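Long-range contacts in HicA3 Toxin (PDB 4P78), which serves as the toxin of a Yersinia pestis toxin-antitoxin pair with HicB3 and probably, like other HicA toxins, acts by cleaving RNA: residues W15-G20 and S27-C32; K8-A13 and K59-K64; M1-L6 and Y44-I49. All coordinates share one frame; numbering follows the deposited sequence.

Contact 1 of 3, residues W15-G20 and S27-C32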
loop_
_atom_site.group_PDB
_atom_site.type_symbol
_atom_site.label_atom_id
_atom_site.label_comp_id
_atom_site.label_asym_id
_atom_site.label_seq_id
_atom_site.Cartn_x
_atom_site.Cartn_y
_atom_site.Cartn_z
ATOM N N TRP C 15 17.339 -26.183 5.252
ATOM C CA TRP C 15 17.236 -25.557 3.938
ATOM C C TRP C 15 18.608 -25.442 3.277
ATOM O O TRP C 15 19.631 -25.391 3.957
ATOM C CB TRP C 15 16.583 -24.164 4.062
ATOM C CG TRP C 15 15.145 -24.254 4.484
ATOM C CD1 TRP C 15 14.671 -24.430 5.757
ATOM C CD2 TRP C 15 13.992 -24.213 3.628
ATOM N NE1 TRP C 15 13.294 -24.505 5.742
ATOM C CE2 TRP C 15 12.855 -24.378 4.447
ATOM C CE3 TRP C 15 13.812 -24.053 2.250
ATOM C CZ2 TRP C 15 11.555 -24.372 3.936
ATOM C CZ3 TRP C 15 12.529 -24.055 1.741
ATOM C CH2 TRP C 15 11.414 -24.210 2.582
ATOM N N GLN C 16 18.627 -25.391 1.947
ATOM C CA GLN C 16 19.876 -25.212 1.209
ATOM C C GLN C 16 19.747 -24.057 0.232
ATOM O O GLN C 16 18.691 -23.868 -0.343
ATOM C CB GLN C 16 20.249 -26.489 0.450
ATOM C CG GLN C 16 20.561 -27.675 1.356
ATOM C CD GLN C 16 20.562 -29.015 0.617
ATOM O OE1 GLN C 16 20.579 -29.068 -0.612
ATOM N NE2 GLN C 16 20.530 -30.106 1.381
ATOM N N ILE C 17 20.824 -23.305 0.041
ATOM C CA ILE C 17 20.890 -22.300 -1.007
ATOM C C ILE C 17 20.720 -22.977 -2.352
ATOM O O ILE C 17 21.446 -23.914 -2.691
ATOM C CB ILE C 17 22.221 -21.529 -1.000
ATOM C CG1 ILE C 17 22.390 -20.769 0.319
ATOM C CG2 ILE C 17 22.294 -20.585 -2.227
ATOM C CD1 ILE C 17 23.786 -20.191 0.558
ATOM N N ARG C 18 19.737 -22.506 -3.104
ATOM C CA ARG C 18 19.489 -22.999 -4.437
ATOM C C ARG C 18 20.325 -22.172 -5.419
ATOM O O ARG C 18 21.050 -22.701 -6.261
ATOM C CB ARG C 18 17.987 -22.918 -4.732
ATOM C CG ARG C 18 17.538 -23.485 -6.041
ATOM C CD ARG C 18 15.990 -23.395 -6.161
ATOM N NE ARG C 18 15.560 -23.558 -7.549
ATOM C CZ ARG C 18 15.450 -22.559 -8.411
ATOM N NH1 ARG C 18 15.714 -21.314 -8.024
ATOM N NH2 ARG C 18 15.062 -22.798 -9.654
ATOM N N GLY C 19 20.253 -20.856 -5.280
ATOM C CA GLY C 19 21.033 -19.974 -6.123
ATOM C C GLY C 19 20.583 -18.538 -5.983
ATOM O O GLY C 19 19.629 -18.239 -5.258
ATOM N N GLY C 20 21.279 -17.652 -6.684
ATOM C CA GLY C 20 20.956 -16.242 -6.681
ATOM C C GLY C 20 20.140 -15.926 -7.913
ATOM O O GLY C 20 20.123 -16.672 -8.894
ATOM N N SER C 27 19.410 -8.053 -5.911
ATOM C CA SER C 27 19.412 -9.491 -6.122
ATOM C C SER C 27 18.600 -10.216 -5.041
ATOM O O SER C 27 18.100 -9.617 -4.068
ATOM C CB SER C 27 20.856 -10.033 -6.210
ATOM O OG SER C 27 21.444 -10.278 -4.938
ATOM N N HIS C 28 18.426 -11.508 -5.268
ATOM C CA HIS C 28 17.612 -12.370 -4.431
ATOM C C HIS C 28 18.369 -13.665 -4.237
ATOM O O HIS C 28 19.185 -14.028 -5.079
ATOM C CB HIS C 28 16.252 -12.663 -5.081
ATOM C CG HIS C 28 15.559 -11.449 -5.607
ATOM N ND1 HIS C 28 14.531 -10.832 -4.929
ATOM C CD2 HIS C 28 15.755 -10.729 -6.739
ATOM C CE1 HIS C 28 14.121 -9.785 -5.625
ATOM N NE2 HIS C 28 14.843 -9.707 -6.729
ATOM N N VAL C 29 18.092 -14.364 -3.143
ATOM C CA VAL C 29 18.598 -15.718 -2.968
ATOM C C VAL C 29 17.377 -16.644 -2.815
ATOM O O VAL C 29 16.468 -16.345 -2.042
ATOM C CB VAL C 29 19.560 -15.803 -1.757
ATOM C CG1 VAL C 29 19.948 -17.248 -1.434
ATOM C CG2 VAL C 29 20.822 -14.976 -2.019
ATOM N N THR C 30 17.328 -17.721 -3.598
ATOM C CA THR C 30 16.310 -18.754 -3.403
ATOM C C THR C 30 16.878 -19.945 -2.624
ATOM O O THR C 30 18.062 -20.296 -2.746
ATOM C CB THR C 30 15.704 -19.267 -4.741
ATOM O OG1 THR C 30 16.694 -19.932 -5.542
ATOM C CG2 THR C 30 15.064 -18.126 -5.522
ATOM N N LEU C 31 16.040 -20.546 -1.795
ATOM C CA LEU C 31 16.450 -21.730 -1.049
ATOM C C LEU C 31 15.420 -22.814 -1.231
ATOM O O LEU C 31 14.259 -22.530 -1.522
ATOM C CB LEU C 31 16.622 -21.431 0.437
ATOM C CG LEU C 31 17.640 -20.342 0.795
ATOM C CD1 LEU C 31 16.955 -18.959 0.978
ATOM C CD2 LEU C 31 18.415 -20.769 2.038
ATOM N N CYS C 32 15.854 -24.054 -1.048
ATOM C CA CYS C 32 14.971 -25.203 -1.099
ATOM C C CYS C 32 15.346 -26.156 0.024
ATOM O O CYS C 32 16.406 -26.027 0.632
ATOM C CB CYS C 32 15.071 -25.906 -2.449
ATOM S SG CYS C 32 16.737 -26.480 -2.838
HETATM O O HOH W 1 17.485 -18.242 -7.937
#
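Residues 15-20 and 27-32 form an antiparallel beta hairpin pairing that contains a classic beta bulge. Arg18 and Gly19 both face Thr30, so the register slips by one residue between Ile17 and Gly19. Gln16 and Cys32 are a hydrogen-bonded pair, and Gln16 N lies almost on the C=O axis of Cys32. At the bulge, Thr30 O takes the N-H of Arg18 at 2.8 Å (N to O) and, weakly, that of Gly19.

The Arg18 side chain then runs back over Thr30. Its CG is anti to the backbone N (chi1 -176°), and the chain stays extended as far as NE. Arg18 CB sits 3.3 Å from Thr30 O. CG and CD pass alongside the threonine hydroxyl, with Arg18 CD 3.6 Å from Thr30 OG1. NE makes a salt bridge to Glu52 of the HicB3 antitoxin chain, and NH2 reaches Asn51 of that chain weakly. These bonds place Arg18 in the toxin-antitoxin interface. Chi4 (-88°) turns the guanidinium so NH1 returns to Thr30. On the helix side of the sheet, Ile17 CG2 meets Val29 CG1 obliquely. At the tip of Arg18, NH1 donates to Thr30 OG1 at 3.0 Å, and that oxygen lies in the guanidinium plane.

Contact 2 of 3, residues K8-A13 and K59-K64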
loop_
_atom_site.group_PDB
_atom_site.type_symbol
_atom_site.label_atom_id
_atom_site.label_comp_id
_atom_site.label_asym_id
_atom_site.label_seq_id
_atom_site.Cartn_x
_atom_site.Cartn_y
_atom_site.Cartn_z
ATOM N N LYS C 8 22.051 -18.653 7.165
ATOM C CA LYS C 8 22.658 -19.713 7.974
ATOM C C LYS C 8 21.667 -20.287 9.000
ATOM O O LYS C 8 21.688 -21.481 9.270
ATOM C CB LYS C 8 23.939 -19.198 8.629
ATOM C CG LYS C 8 24.999 -18.815 7.566
ATOM C CD LYS C 8 25.942 -17.688 8.011
ATOM C CE LYS C 8 26.686 -17.096 6.811
ATOM N NZ LYS C 8 27.262 -15.740 7.092
ATOM N N ARG C 9 20.746 -19.471 9.511
ATOM C CA ARG C 9 19.682 -20.024 10.349
ATOM C C ARG C 9 18.741 -20.922 9.543
ATOM O O ARG C 9 18.233 -21.922 10.061
ATOM C CB ARG C 9 18.901 -18.909 11.039
ATOM C CG ARG C 9 19.685 -18.265 12.172
ATOM C CD ARG C 9 18.987 -17.039 12.707
ATOM N NE ARG C 9 19.793 -16.367 13.719
ATOM C CZ ARG C 9 19.818 -16.721 14.995
ATOM N NH1 ARG C 9 19.074 -17.740 15.413
ATOM N NH2 ARG C 9 20.582 -16.062 15.854
ATOM N N LEU C 10 18.528 -20.590 8.272
ATOM C CA LEU C 10 17.701 -21.428 7.401
ATOM C C LEU C 10 18.408 -22.758 7.088
ATOM O O LEU C 10 17.771 -23.816 7.008
ATOM C CB LEU C 10 17.347 -20.678 6.111
ATOM C CG LEU C 10 16.281 -19.576 6.266
ATOM C CD1 LEU C 10 16.273 -18.610 5.098
ATOM C CD2 LEU C 10 14.907 -20.211 6.402
ATOM N N GLU C 11 19.726 -22.703 6.928
ATOM C CA GLU C 11 20.514 -23.908 6.695
ATOM C C GLU C 11 20.485 -24.808 7.923
ATOM O O GLU C 11 20.398 -26.027 7.795
ATOM C CB GLU C 11 21.955 -23.558 6.326
ATOM C CG GLU C 11 22.101 -22.984 4.928
ATOM C CD GLU C 11 23.534 -22.597 4.625
ATOM O OE1 GLU C 11 24.213 -22.110 5.553
ATOM O OE2 GLU C 11 23.983 -22.793 3.473
ATOM N N ASP C 12 20.554 -24.206 9.104
ATOM C CA ASP C 12 20.422 -24.950 10.352
ATOM C C ASP C 12 19.084 -25.692 10.421
ATOM O O ASP C 12 18.973 -26.719 11.079
ATOM C CB ASP C 12 20.559 -24.015 11.555
ATOM C CG ASP C 12 21.984 -23.491 11.739
ATOM O OD1 ASP C 12 22.931 -24.099 11.180
ATOM O OD2 ASP C 12 22.153 -22.469 12.448
ATOM N N ALA C 13 18.069 -25.170 9.738
ATOM C CA ALA C 13 16.751 -25.791 9.759
ATOM C C ALA C 13 16.555 -26.734 8.578
ATOM O O ALA C 13 15.430 -27.174 8.310
ATOM C CB ALA C 13 15.653 -24.723 9.776
ATOM N N LYS C 59 7.650 -18.997 10.936
ATOM C CA LYS C 59 6.361 -19.608 10.710
ATOM C C LYS C 59 6.431 -20.631 9.575
ATOM O O LYS C 59 5.892 -21.726 9.687
ATOM C CB LYS C 59 5.324 -18.521 10.419
ATOM C CG LYS C 59 3.929 -19.011 10.279
ATOM C CD LYS C 59 2.977 -17.829 10.214
ATOM C CE LYS C 59 1.557 -18.297 10.008
ATOM N NZ LYS C 59 1.091 -19.072 11.192
ATOM N N ILE C 60 7.154 -20.285 8.514
ATOM C CA ILE C 60 7.229 -21.085 7.285
ATOM C C ILE C 60 8.391 -22.070 7.251
ATOM O O ILE C 60 8.273 -23.169 6.714
ATOM C CB ILE C 60 7.355 -20.149 6.042
ATOM C CG1 ILE C 60 6.121 -19.264 5.936
ATOM C CG2 ILE C 60 7.545 -20.950 4.758
ATOM C CD1 ILE C 60 4.864 -20.055 6.034
ATOM N N ALA C 61 9.524 -21.679 7.823
ATOM C CA ALA C 61 10.731 -22.470 7.661
ATOM C C ALA C 61 11.181 -23.122 8.956
ATOM O O ALA C 61 11.946 -24.083 8.929
ATOM C CB ALA C 61 11.840 -21.611 7.101
ATOM N N GLY C 62 10.723 -22.600 10.088
ATOM C CA GLY C 62 11.005 -23.240 11.361
ATOM C C GLY C 62 12.383 -22.953 11.931
ATOM O O GLY C 62 12.937 -23.751 12.678
ATOM N N ILE C 63 12.936 -21.804 11.579
ATOM C CA ILE C 63 14.224 -21.386 12.105
ATOM C C ILE C 63 14.141 -20.959 13.568
ATOM O O ILE C 63 13.060 -20.676 14.080
ATOM C CB ILE C 63 14.785 -20.216 11.295
ATOM C CG1 ILE C 63 13.816 -19.029 11.354
ATOM C CG2 ILE C 63 14.998 -20.634 9.857
ATOM C CD1 ILE C 63 14.339 -17.789 10.639
ATOM N N LYS C 64 15.295 -20.932 14.231
ATOM C CA LYS C 64 15.465 -20.255 15.512
ATOM C C LYS C 64 15.598 -18.765 15.261
ATOM O O LYS C 64 16.302 -18.364 14.336
ATOM C CB LYS C 64 16.720 -20.738 16.247
ATOM C CG LYS C 64 16.694 -22.154 16.748
ATOM C CD LYS C 64 18.104 -22.596 17.132
ATOM C CE LYS C 64 18.687 -21.695 18.223
ATOM N NZ LYS C 64 20.069 -22.119 18.612
HETATM O O HOH W 2 17.422 -22.097 12.692
#
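The two helices of the alpha-beta-beta-beta-alpha fold meet here. The end of helix 3-12 packs against the end of helix 51-61 and the chain that leaves it. Gly62 is the first residue beyond the second helix, and its positive phi (80°) turns the chain so that Ile63 comes back toward the first helix.

Ile63 fills the middle of the contact. Its CG1 takes the crowded position between the backbone N and the carbonyl carbon (chi1 60°), which leaves CG2 as the branch that does the touching. Ile63 CG2 lies 3.5 Å from Leu10 CD2, a tight carbon pair, and equally close to the carbonyl oxygen of Arg9. Ala13 CB sits beside it, 4.1 Å from Ile63 CG2. Leu10 CD2 is held on a second side as well, only 3.4 Å from Ala61 CB. Leu10 also reaches Ile40 and Leu42 of strand 36-44, so the packing continues into the sheet.

Arg9 closes the edge of the contact. Its chain is extended from CG to NE and runs past the backbone of Lys64, with Arg9 CD 3.4 Å from Lys64 O. Its strongest polar partner is Glu5, one turn earlier, which makes a salt bridge with NH2. NH1 donates to Lys64 O from well above the carbonyl plane, at a bent N-H...O angle of 136°. NH1 also bonds weakly to Ser66. A water bridges the two backbones. It donates to Arg9 O at 2.8 Å and accepts from Lys64 N.

Contact 3 of 3, residues M1-L6 and Y44-I49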
loop_
_atom_site.group_PDB
_atom_site.type_symbol
_atom_site.label_atom_id
_atom_site.label_comp_id
_atom_site.label_asym_id
_atom_site.label_seq_id
_atom_site.Cartn_x
_atom_site.Cartn_y
_atom_site.Cartn_z
ATOM N N MET C 1 19.741 -8.415 12.592
ATOM C CA MET C 1 20.193 -9.560 11.809
ATOM C C MET C 1 20.363 -9.211 10.330
ATOM O O MET C 1 19.555 -8.466 9.766
ATOM C CB MET C 1 19.218 -10.726 11.960
ATOM C CG MET C 1 19.678 -11.998 11.273
ATOM S SD MET C 1 18.513 -13.344 11.474
ATOM C CE MET C 1 18.162 -13.241 13.231
ATOM N N GLU C 2 21.417 -9.752 9.713
ATOM C CA GLU C 2 21.680 -9.560 8.290
ATOM C C GLU C 2 21.228 -10.755 7.473
ATOM O O GLU C 2 20.948 -11.814 8.026
ATOM C CB GLU C 2 23.168 -9.339 8.028
ATOM C CG GLU C 2 23.832 -8.279 8.858
ATOM C CD GLU C 2 25.323 -8.237 8.593
ATOM O OE1 GLU C 2 25.945 -9.325 8.511
ATOM O OE2 GLU C 2 25.866 -7.119 8.445
ATOM N N SER C 3 21.199 -10.578 6.152
ATOM C CA SER C 3 20.815 -11.630 5.221
ATOM C C SER C 3 21.608 -12.899 5.458
ATOM O O SER C 3 21.045 -14.000 5.472
ATOM C CB SER C 3 21.011 -11.176 3.774
ATOM O OG SER C 3 20.015 -10.251 3.392
ATOM N N GLY C 4 22.910 -12.729 5.666
ATOM C CA GLY C 4 23.826 -13.842 5.829
ATOM C C GLY C 4 23.506 -14.690 7.033
ATOM O O GLY C 4 23.517 -15.920 6.946
ATOM N N GLU C 5 23.214 -14.048 8.160
ATOM C CA GLU C 5 22.858 -14.799 9.358
ATOM C C GLU C 5 21.500 -15.515 9.203
ATOM O O GLU C 5 21.330 -16.637 9.691
ATOM C CB GLU C 5 22.825 -13.895 10.589
ATOM C CG GLU C 5 22.635 -14.689 11.874
ATOM C CD GLU C 5 22.440 -13.818 13.095
ATOM O OE1 GLU C 5 22.915 -12.661 13.090
ATOM O OE2 GLU C 5 21.810 -14.298 14.065
ATOM N N LEU C 6 20.548 -14.879 8.519
ATOM C CA LEU C 6 19.243 -15.504 8.273
ATOM C C LEU C 6 19.393 -16.766 7.422
ATOM O O LEU C 6 18.815 -17.804 7.733
ATOM C CB LEU C 6 18.280 -14.516 7.588
ATOM C CG LEU C 6 16.944 -15.109 7.102
ATOM C CD1 LEU C 6 16.250 -15.876 8.218
ATOM C CD2 LEU C 6 16.023 -14.006 6.545
ATOM N N TYR C 44 18.427 -9.898 -0.941
ATOM C CA TYR C 44 19.826 -10.043 -0.537
ATOM C C TYR C 44 20.701 -9.053 -1.307
ATOM O O TYR C 44 20.485 -8.823 -2.499
ATOM C CB TYR C 44 20.280 -11.510 -0.749
ATOM C CG TYR C 44 21.784 -11.747 -0.769
ATOM C CD1 TYR C 44 22.474 -12.107 0.383
ATOM C CD2 TYR C 44 22.503 -11.618 -1.949
ATOM C CE1 TYR C 44 23.840 -12.317 0.360
ATOM C CE2 TYR C 44 23.865 -11.823 -1.985
ATOM C CZ TYR C 44 24.526 -12.170 -0.834
ATOM O OH TYR C 44 25.875 -12.365 -0.894
ATOM N N PRO C 45 21.684 -8.446 -0.629
ATOM C CA PRO C 45 21.980 -8.565 0.803
ATOM C C PRO C 45 21.337 -7.444 1.628
ATOM O O PRO C 45 21.189 -6.329 1.133
ATOM C CB PRO C 45 23.502 -8.462 0.835
ATOM C CG PRO C 45 23.807 -7.482 -0.296
ATOM C CD PRO C 45 22.733 -7.689 -1.342
ATOM N N ARG C 46 20.957 -7.736 2.867
ATOM C CA ARG C 46 20.330 -6.742 3.730
ATOM C C ARG C 46 21.109 -6.638 5.035
ATOM O O ARG C 46 21.520 -7.656 5.590
ATOM C CB ARG C 46 18.866 -7.114 4.028
ATOM C CG ARG C 46 18.030 -7.445 2.806
ATOM C CD ARG C 46 18.018 -6.278 1.828
ATOM N NE ARG C 46 17.371 -5.100 2.394
ATOM C CZ ARG C 46 17.346 -3.911 1.802
ATOM N NH1 ARG C 46 17.950 -3.736 0.634
ATOM N NH2 ARG C 46 16.725 -2.896 2.381
ATOM N N LYS C 47 21.289 -5.418 5.539
ATOM C CA LYS C 47 22.012 -5.209 6.794
ATOM C C LYS C 47 21.101 -5.348 8.012
ATOM O O LYS C 47 21.569 -5.455 9.142
ATOM C CB LYS C 47 22.670 -3.825 6.813
ATOM C CG LYS C 47 23.567 -3.540 5.620
ATOM C CD LYS C 47 23.036 -2.345 4.832
ATOM C CE LYS C 47 24.157 -1.511 4.219
ATOM N NZ LYS C 47 23.616 -0.467 3.289
ATOM N N ASP C 48 19.797 -5.325 7.775
ATOM C CA ASP C 48 18.814 -5.382 8.851
ATOM C C ASP C 48 17.552 -6.030 8.315
ATOM O O ASP C 48 17.188 -5.834 7.157
ATOM C CB ASP C 48 18.502 -3.978 9.402
ATOM C CG ASP C 48 17.633 -4.018 10.659
ATOM O OD1 ASP C 48 17.965 -4.770 11.601
ATOM O OD2 ASP C 48 16.608 -3.306 10.711
ATOM N N ILE C 49 16.889 -6.806 9.164
ATOM C CA ILE C 49 15.693 -7.537 8.778
ATOM C C ILE C 49 14.654 -7.355 9.872
ATOM O O ILE C 49 14.988 -7.406 11.049
ATOM C CB ILE C 49 16.007 -9.023 8.555
ATOM C CG1 ILE C 49 17.006 -9.175 7.407
ATOM C CG2 ILE C 49 14.733 -9.821 8.267
ATOM C CD1 ILE C 49 17.587 -10.552 7.311
HETATM O O HOH W 3 16.811 -7.997 12.937
#
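The backbones of 1-6 and 44-49 run close together where helix 3-12 begins, with Glu2 CA 4.6 Å from Lys47 CA, and the N-H of Ser3 donates to Arg46 O at 3.0 Å (N to O), the donor lying in the carbonyl plane. Glu2 holds the N-cap position, so Ser3 is the first residue of the helix. Its N-H is bound by a loop carbonyl.

Ser3 also bonds through its side chain. OG is anti to the carbonyl carbon (chi1 -74°), which turns it to the loop. There it accepts the N-H of Arg46, with Arg46 N 2.7 Å from Ser3 OG. The bond is short but bent (135°). Arg46 is thus tied to Ser3 through both its N and its O. Ser3 OG has a further, weak bond to Pro43 O. The CB of Ser3 lies at the edge of the Tyr44 ring, 3.8 Å from Tyr44 CD1. Pro45 follows Tyr44 through a cis peptide bond and puts its CB over one face of the same ring, offset toward the rim.

Ile49 makes the apolar half of the contact. Its extended arm (chi2 168°) passes Met1, with Ile49 CG1 3.5 Å from Met1 O. Its tip, Ile49 CD1, rests 3.7 Å from Glu2 C and reaches Leu6 CD2, the two side chains crossing at about a right angle. A water links Met1 N to Ile49 O.

The loop also meets HicB3: Asp48 OD2 accepts the N-H of Val11 of the antitoxin chain, and Arg46 bonds weakly to Asn29 of that chain. The start of helix 3-12 is tied through the N-H and hydroxyl of Ser3 to the loop between the last strand and last helix of this alpha-beta-beta-beta-alpha fold.

Contact 1 lies in the sheet, while contacts 2 and 3 hold the two ends of helix 3-12. Contact 2 joins its C-terminal end to the end of helix 51-61, and contact 3 joins its start to the loop that leads into that helix. Contacts 1 and 2 are partly buried; contact 3 is at the surface. Backbone pairing dominates contact 1, methyl packing edged by an arginine-carbonyl bond contact 2, and bonds at a helix start contact 3. The three touch one another. Trp15 N probably bonds to Leu10 O, Ser27 OG probably to Tyr44 O, and Ile63 packs on Leu6. All three have residues at HicB3, with polar bonds in contacts 1 and 3 and packing in contact 2.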